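Local coordinates for type-iv like pilin ttha1219 (Thermus thermophilus, PDB 5G23), which is a type IV pilin-like protein, probably a component of the pilus machinery that serves DNA uptake in natural competence, at residues 60-65 with 229-234; 48-52 with 133-137. Residue numbers count along the deposited sequence, not the author numbering.

Overall arrangement
Helix 44-61 is common to both contacts. Contact 2 uses its earlier part, 48-52, against the end of strand 132-134, one edge strand of the seven-stranded antiparallel sheet. Contact 1 lies where the helix runs out, at 60-65, and meets the end of strand 221-230, an outer strand of the four-stranded sheet. The helix thus reaches both sheets, as expected of a pilin, whose N-terminal helix packs on antiparallel sheet. The two centres are 21 Å apart, on opposite sides of the centre of the chain. Their nearest atoms are about 8 Å apart, so they do not touch. Both also meet the second subunit.

Contact 1: 60-65 with 229-234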
loop_
_atom_site.group_PDB
_atom_site.type_symbol
_atom_site.label_atom_id
_atom_site.label_comp_id
_atom_site.label_asym_id
_atom_site.label_seq_id
_atom_site.Cartn_x
_atom_site.Cartn_y
_atom_site.Cartn_z
ATOM N N LEU B 60 5.358 -6.528 -5.613
ATOM C CA LEU B 60 6.457 -7.090 -6.362
ATOM C C LEU B 60 7.032 -8.366 -5.713
ATOM O O LEU B 60 7.563 -9.215 -6.436
ATOM C CB LEU B 60 7.555 -6.049 -6.601
ATOM C CG LEU B 60 7.095 -4.916 -7.542
ATOM C CD1 LEU B 60 8.096 -3.783 -7.577
ATOM C CD2 LEU B 60 6.851 -5.408 -8.978
ATOM N N TYR B 61 6.899 -8.505 -4.397
ATOM C CA TYR B 61 7.360 -9.704 -3.711
ATOM C C TYR B 61 6.693 -10.959 -4.306
ATOM O O TYR B 61 7.283 -12.016 -4.332
ATOM C CB TYR B 61 7.014 -9.624 -2.232
ATOM C CG TYR B 61 7.450 -10.807 -1.437
ATOM C CD1 TYR B 61 8.750 -10.884 -0.962
ATOM C CD2 TYR B 61 6.581 -11.854 -1.149
ATOM C CE1 TYR B 61 9.181 -11.964 -0.207
ATOM C CE2 TYR B 61 6.988 -12.923 -0.378
ATOM C CZ TYR B 61 8.323 -12.979 0.073
ATOM O OH TYR B 61 8.781 -14.050 0.805
ATOM N N THR B 62 5.458 -10.815 -4.726
ATOM C CA THR B 62 4.696 -11.946 -5.234
ATOM C C THR B 62 5.066 -12.364 -6.688
ATOM O O THR B 62 4.655 -13.381 -7.163
ATOM C CB THR B 62 3.155 -11.655 -5.159
ATOM O OG1 THR B 62 2.751 -10.662 -6.105
ATOM C CG2 THR B 62 2.745 -11.081 -3.847
ATOM N N VAL B 63 5.836 -11.538 -7.406
ATOM C CA VAL B 63 6.038 -11.784 -8.836
ATOM C C VAL B 63 6.689 -13.120 -9.021
ATOM O O VAL B 63 7.650 -13.446 -8.361
ATOM C CB VAL B 63 6.800 -10.602 -9.471
ATOM C CG1 VAL B 63 7.216 -10.954 -10.858
ATOM C CG2 VAL B 63 5.879 -9.394 -9.529
ATOM N N GLY B 64 6.133 -13.929 -9.934
ATOM C CA GLY B 64 6.651 -15.216 -10.226
ATOM C C GLY B 64 5.962 -16.341 -9.467
ATOM O O GLY B 64 6.181 -17.479 -9.759
ATOM N N TYR B 65 5.106 -16.011 -8.520
ATOM C CA TYR B 65 4.499 -16.995 -7.613
ATOM C C TYR B 65 3.744 -18.044 -8.379
ATOM O O TYR B 65 2.811 -17.723 -9.122
ATOM C CB TYR B 65 3.556 -16.301 -6.656
ATOM C CG TYR B 65 2.958 -17.220 -5.621
ATOM C CD1 TYR B 65 3.754 -17.729 -4.594
ATOM C CD2 TYR B 65 1.633 -17.568 -5.665
ATOM C CE1 TYR B 65 3.225 -18.566 -3.624
ATOM C CE2 TYR B 65 1.091 -18.422 -4.716
ATOM C CZ TYR B 65 1.895 -18.905 -3.699
ATOM O OH TYR B 65 1.360 -19.758 -2.787
ATOM N N VAL B 229 13.456 -5.265 -2.224
ATOM C CA VAL B 229 12.364 -6.243 -2.232
ATOM C C VAL B 229 12.897 -7.591 -2.626
ATOM O O VAL B 229 13.451 -7.732 -3.727
ATOM C CB VAL B 229 11.291 -5.846 -3.239
ATOM C CG1 VAL B 229 10.138 -6.817 -3.123
ATOM C CG2 VAL B 229 10.754 -4.451 -2.943
ATOM N N GLN B 230 12.794 -8.599 -1.735
ATOM C CA GLN B 230 13.267 -9.926 -2.068
ATOM C C GLN B 230 12.294 -10.504 -3.103
ATOM O O GLN B 230 11.084 -10.207 -3.070
ATOM C CB GLN B 230 13.389 -10.807 -0.813
ATOM C CG GLN B 230 14.276 -10.257 0.240
ATOM C CD GLN B 230 15.710 -10.117 -0.186
ATOM O OE1 GLN B 230 16.263 -9.042 -0.026
ATOM N NE2 GLN B 230 16.308 -11.140 -0.769
ATOM N N THR B 231 12.814 -11.343 -4.011
ATOM C CA THR B 231 12.013 -11.950 -5.018
ATOM C C THR B 231 12.255 -13.464 -5.035
ATOM O O THR B 231 12.771 -14.026 -6.001
ATOM C CB THR B 231 12.294 -11.331 -6.395
ATOM O OG1 THR B 231 13.683 -11.442 -6.686
ATOM C CG2 THR B 231 11.882 -9.850 -6.468
ATOM N N PRO B 232 11.901 -14.158 -3.938
ATOM C CA PRO B 232 12.231 -15.571 -3.845
ATOM C C PRO B 232 11.574 -16.403 -4.971
ATOM O O PRO B 232 12.141 -17.431 -5.399
ATOM C CB PRO B 232 11.721 -15.974 -2.459
ATOM C CG PRO B 232 10.729 -14.926 -2.092
ATOM C CD PRO B 232 11.241 -13.662 -2.727
ATOM N N ASN B 233 10.414 -15.992 -5.476
ATOM C CA ASN B 233 9.817 -16.751 -6.591
ATOM C C ASN B 233 10.620 -16.643 -7.883
ATOM O O ASN B 233 10.402 -17.438 -8.802
ATOM C CB ASN B 233 8.388 -16.319 -6.804
ATOM C CG ASN B 233 7.558 -16.366 -5.527
ATOM O OD1 ASN B 233 6.880 -15.403 -5.213
ATOM N ND2 ASN B 233 7.656 -17.416 -4.789
ATOM N N LEU B 234 11.519 -15.671 -8.022
ATOM C CA LEU B 234 12.335 -15.570 -9.243
ATOM C C LEU B 234 13.710 -16.202 -9.152
ATOM O O LEU B 234 14.560 -16.021 -10.061
ATOM C CB LEU B 234 12.531 -14.109 -9.618
ATOM C CG LEU B 234 11.272 -13.259 -9.793
ATOM C CD1 LEU B 234 11.703 -11.866 -10.115
ATOM C CD2 LEU B 234 10.387 -13.826 -10.884
HETATM O O HOH W 1 9.179 -13.229 -5.922
#
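Tyr61 sets its ring against Gln230 and Pro232. Its CE1 lies 3.7 Å from Pro232 CD, and its CD1 is 3.2 Å from Gln230 O. Val229 CG1 packs 4.4 Å from Leu60 CB and 4.3 Å from Tyr61 CB. A water joins the backbones. Tyr61 O (2.8 Å) and Val63 O (2.9 Å) are both placed to accept from it, though it has more acceptors in reach than protons; it accepts from Asn233 N (3.1 Å). Here the chain leaves the pilin's N-terminal helix for the seven-stranded sheet, through a type II beta turn from Thr62 to Tyr65 closed by Tyr65 N to Thr62 O (3.0 Å). At Gly64 (phi 96°) a CB would jam against Val63 O, so the backbone alone favours glycine; it would also collide with Leu234 CD2. Asn233 CB sits 3.4 Å from Val63 O, and Leu234 CD2 is 4.3 Å from Val63 CG1. At the turn's end, Tyr65 OH hydrogen-bonds Glu90, while Thr231 OG1 hydrogen-bonds Val173 O. Glu94 of the second subunit packs on Tyr61.

Contact 2: 48-52 with 133-137; sequences ELSLT and PVLGG
Segment 48-52 is regular alpha helix, with phi near -65° and psi near -40°. Thr52 (chi1 m) hydrogen-bonds back to Glu48 O through both N (3.1 Å) and OG1 (2.9 Å). The backbones stay apart: the nearest CA pair is Thr52 and Val134, at 7.4 Å. Contact is therefore made by side chains. Pro133 is extended, in the strand, and out of reach of 48-52. Val134 has phi/psi -111/-57° and chi1 t. Its CG1 packs 4.0 Å from Thr52 CG2. Leu135 returns to extended angles (-151/135°) and points its CB toward the helix. With chi1 t and chi2 p, its CD2 comes to 3.6 Å from Leu49 CD2 and 3.7 Å from Thr52 OG1. Leu49 is m,t; its CB points away, but its end swings back. Val134 and Leu135 both face Leu116 of strand 115-122, which makes a classic beta bulge. The chain turns a corner at 135. Gly136 (98/-165°) and Gly137 (80/21°) then carry it off without touching 48-52. The contact is mainly van der Waals packing of the pilin helix on a sheet edge, with Leu135 against Leu49 its apolar centre. Leu116 also touches Thr52, and Leu180 of strand 173-184 touches Leu49 and Thr52. Leu51 of the second subunit packs on Val134 and Thr52, so its helix borders this same edge.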
loop_
_atom_site.group_PDB
_atom_site.type_symbol
_atom_site.label_atom_id
_atom_site.label_comp_id
_atom_site.label_asym_id
_atom_site.label_seq_id
_atom_site.Cartn_x
_atom_site.Cartn_y
_atom_site.Cartn_z
ATOM N N GLU B 48 4.956 9.827 2.764
ATOM C CA GLU B 48 4.273 9.407 1.535
ATOM C C GLU B 48 5.118 8.441 0.704
ATOM O O GLU B 48 4.593 7.575 0.015
ATOM C CB GLU B 48 3.971 10.563 0.626
ATOM C CG GLU B 48 2.906 10.239 -0.377
ATOM C CD GLU B 48 2.471 11.469 -1.188
ATOM O OE1 GLU B 48 3.039 12.613 -1.026
ATOM O OE2 GLU B 48 1.494 11.287 -1.958
ATOM N N LEU B 49 6.406 8.685 0.654
ATOM C CA LEU B 49 7.327 7.773 -0.019
ATOM C C LEU B 49 7.322 6.406 0.712
ATOM O O LEU B 49 7.413 5.348 0.017
ATOM C CB LEU B 49 8.740 8.305 -0.077
ATOM C CG LEU B 49 8.954 9.541 -0.942
ATOM C CD1 LEU B 49 10.376 10.008 -0.887
ATOM C CD2 LEU B 49 8.577 9.301 -2.416
ATOM N N SER B 50 7.250 6.403 2.027
ATOM C CA SER B 50 7.179 5.111 2.781
ATOM C C SER B 50 5.884 4.324 2.453
ATOM O O SER B 50 5.969 3.151 2.245
ATOM C CB SER B 50 7.292 5.312 4.287
ATOM O OG SER B 50 8.626 5.837 4.496
ATOM N N LEU B 51 4.752 5.015 2.324
ATOM C CA LEU B 51 3.520 4.384 1.916
ATOM C C LEU B 51 3.713 3.767 0.523
ATOM O O LEU B 51 3.253 2.648 0.264
ATOM C CB LEU B 51 2.374 5.390 1.925
ATOM C CG LEU B 51 1.827 5.789 3.293
ATOM C CD1 LEU B 51 0.881 6.961 3.130
ATOM C CD2 LEU B 51 1.079 4.646 3.917
ATOM N N THR B 52 4.326 4.531 -0.378
ATOM C CA THR B 52 4.490 4.125 -1.766
ATOM C C THR B 52 5.356 2.897 -1.817
ATOM O O THR B 52 5.054 1.902 -2.497
ATOM C CB THR B 52 5.129 5.293 -2.611
ATOM O OG1 THR B 52 4.265 6.409 -2.579
ATOM C CG2 THR B 52 5.311 4.912 -4.038
ATOM N N PRO B 133 -3.211 6.430 -10.790
ATOM C CA PRO B 133 -2.182 7.218 -10.100
ATOM C C PRO B 133 -1.642 6.546 -8.854
ATOM O O PRO B 133 -2.385 5.885 -8.141
ATOM C CB PRO B 133 -2.917 8.503 -9.673
ATOM C CG PRO B 133 -4.257 8.482 -10.379
ATOM C CD PRO B 133 -4.525 7.094 -10.885
ATOM N N VAL B 134 -0.359 6.660 -8.599
ATOM C CA VAL B 134 0.134 6.239 -7.304
ATOM C C VAL B 134 0.566 7.472 -6.518
ATOM O O VAL B 134 0.067 7.735 -5.439
ATOM C CB VAL B 134 1.344 5.256 -7.468
ATOM C CG1 VAL B 134 1.915 4.815 -6.105
ATOM C CG2 VAL B 134 0.869 4.008 -8.206
ATOM N N LEU B 135 1.483 8.240 -7.095
ATOM C CA LEU B 135 2.120 9.341 -6.427
ATOM C C LEU B 135 2.483 10.358 -7.534
ATOM O O LEU B 135 3.100 10.001 -8.520
ATOM C CB LEU B 135 3.453 8.825 -5.742
ATOM C CG LEU B 135 4.278 9.883 -4.981
ATOM C CD1 LEU B 135 3.551 10.407 -3.795
ATOM C CD2 LEU B 135 5.583 9.315 -4.496
ATOM N N GLY B 136 2.214 11.631 -7.280
ATOM C CA GLY B 136 2.837 12.702 -7.992
ATOM C C GLY B 136 1.984 13.254 -9.122
ATOM O O GLY B 136 0.830 12.981 -9.200
ATOM N N GLY B 137 2.632 14.023 -9.995
ATOM C CA GLY B 137 1.992 14.648 -11.160
ATOM C C GLY B 137 1.220 15.923 -10.745
ATOM O O GLY B 137 0.332 16.392 -11.461
#